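Local coordinates for protein hybrid kinase (Caulobacter vibrioides, PDB 6QRL) that senses cyclic di-GMP through this pseudo-receiver domain and, as a hybrid histidine kinase, probably uses ATP to phosphorylate a histidine, at residues A[34-37]-A[41-44]. Residues are numbered along the deposited sequence; the frame is centred on the assembly and turned at random.
Sequences YAAV and SALA
The methyl group of Ala-36, at the end of strand 32-36, points toward the first turn of helix 39-45 and meets it on the seam between Ser-41 and Ala-42. The bond is aimed close to the backbone N of Ala-42, 3.4 Å from Ala-36 CB, while Ser-41 OG sits beside the methyl, 3.3 Å from that carbon. Ala-42 CB, 3.9 Å from Ala-36 CB, lies ahead of the Ala-36 methyl, its own CA–CB bond turned nearly at right angles to that of Ala-36. With a single carbon on each side chain the backbones can come close, and the CA atoms of Ala-36 and Ala-42 are 5.1 Å apart.

Ser-41 faces the point where the chain leaves the strand. Its chi1 of 63° sets OG between its own backbone N and carbonyl carbon, turned toward the strand, where it stands 3.2 Å from the backbone N of Val-37. One branch of Val-37 borders the same hydroxyl, CG2 being 3.7 Å from Ser-41 OG, while the CA–CB bond of Val-37 runs across the contact. Lying between the Ala-36 methyl and this Val-37 methyl, the hydroxyl also has a hydrogen-bond partner in a residue adjoining the segments; it stands at the partly exposed margin of a patch whose buried part is the alanine pair.

Between the two segments, Asp-38 accepts a hydrogen bond from the backbone N of Ser-41 through OD1, tying the start of the helix to the turn that leaves the strand. In the plane of the sheet, the backbone of Ala-36 is hydrogen-bonded to Ile-11 and Ser-13, which holds the strand beside strand 8-12. The arrangement is a tight β-to-α connection at the edge strand of the five-stranded parallel sheet, in the 2-1-3-4-5 order of the receiver fold.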
loop_
_atom_site.group_PDB
_atom_site.type_symbol
_atom_site.label_atom_id
_atom_site.label_comp_id
_atom_site.label_asym_id
_atom_site.label_seq_id
_atom_site.Cartn_x
_atom_site.Cartn_y
_atom_site.Cartn_z
ATOM N N TYR A 34 6.122 8.270 -1.599
ATOM C CA TYR A 34 6.628 8.388 -0.203
ATOM C C TYR A 34 7.192 7.025 0.223
ATOM O O TYR A 34 6.409 6.146 0.579
ATOM C CB TYR A 34 5.541 8.939 0.742
ATOM C CG TYR A 34 5.117 10.325 0.336
ATOM C CD1 TYR A 34 4.142 10.481 -0.628
ATOM C CD2 TYR A 34 5.755 11.470 0.807
ATOM C CE1 TYR A 34 3.773 11.736 -1.087
ATOM C CE2 TYR A 34 5.401 12.735 0.353
ATOM C CZ TYR A 34 4.393 12.867 -0.592
ATOM O OH TYR A 34 4.023 14.072 -1.115
ATOM N N ALA A 35 8.512 6.832 0.106
ATOM C CA ALA A 35 9.183 5.536 0.378
ATOM C C ALA A 35 9.408 5.386 1.883
ATOM O O ALA A 35 9.843 6.353 2.501
ATOM C CB ALA A 35 10.497 5.469 -0.365
ATOM N N ALA A 36 9.103 4.232 2.459
ATOM C CA ALA A 36 9.317 3.963 3.894
ATOM C C ALA A 36 9.744 2.512 4.123
ATOM O O ALA A 36 9.385 1.635 3.296
ATOM C CB ALA A 36 8.048 4.285 4.622
ATOM N N VAL A 37 10.421 2.224 5.237
ATOM C CA VAL A 37 10.900 0.829 5.497
ATOM C C VAL A 37 9.802 -0.032 6.125
ATOM O O VAL A 37 9.968 -1.244 6.115
ATOM C CB VAL A 37 12.160 0.759 6.379
ATOM C CG1 VAL A 37 13.357 1.305 5.655
ATOM C CG2 VAL A 37 11.947 1.388 7.752
ATOM N N SER A 41 6.705 3.903 9.688
ATOM C CA SER A 41 7.480 4.979 9.025
ATOM C C SER A 41 6.678 5.542 7.843
ATOM O O SER A 41 6.770 6.735 7.549
ATOM C CB SER A 41 8.878 4.505 8.668
ATOM O OG SER A 41 8.817 3.430 7.729
ATOM N N ALA A 42 5.850 4.730 7.190
ATOM C CA ALA A 42 4.923 5.169 6.121
ATOM C C ALA A 42 3.864 6.117 6.704
ATOM O O ALA A 42 3.612 7.161 6.096
ATOM C CB ALA A 42 4.297 3.962 5.467
ATOM N N LEU A 43 3.303 5.810 7.868
ATOM C CA LEU A 43 2.311 6.695 8.534
ATOM C C LEU A 43 2.986 8.013 8.932
ATOM O O LEU A 43 2.364 9.055 8.755
ATOM C CB LEU A 43 1.703 5.986 9.747
ATOM C CG LEU A 43 0.773 4.807 9.427
ATOM C CD1 LEU A 43 0.255 4.179 10.721
ATOM C CD2 LEU A 43 -0.391 5.219 8.542
ATOM N N ALA A 44 4.220 7.982 9.424
ATOM C CA ALA A 44 4.915 9.196 9.917
ATOM C C ALA A 44 5.362 10.055 8.731
ATOM O O ALA A 44 5.449 11.246 8.917
ATOM C CB ALA A 44 6.075 8.827 10.802
#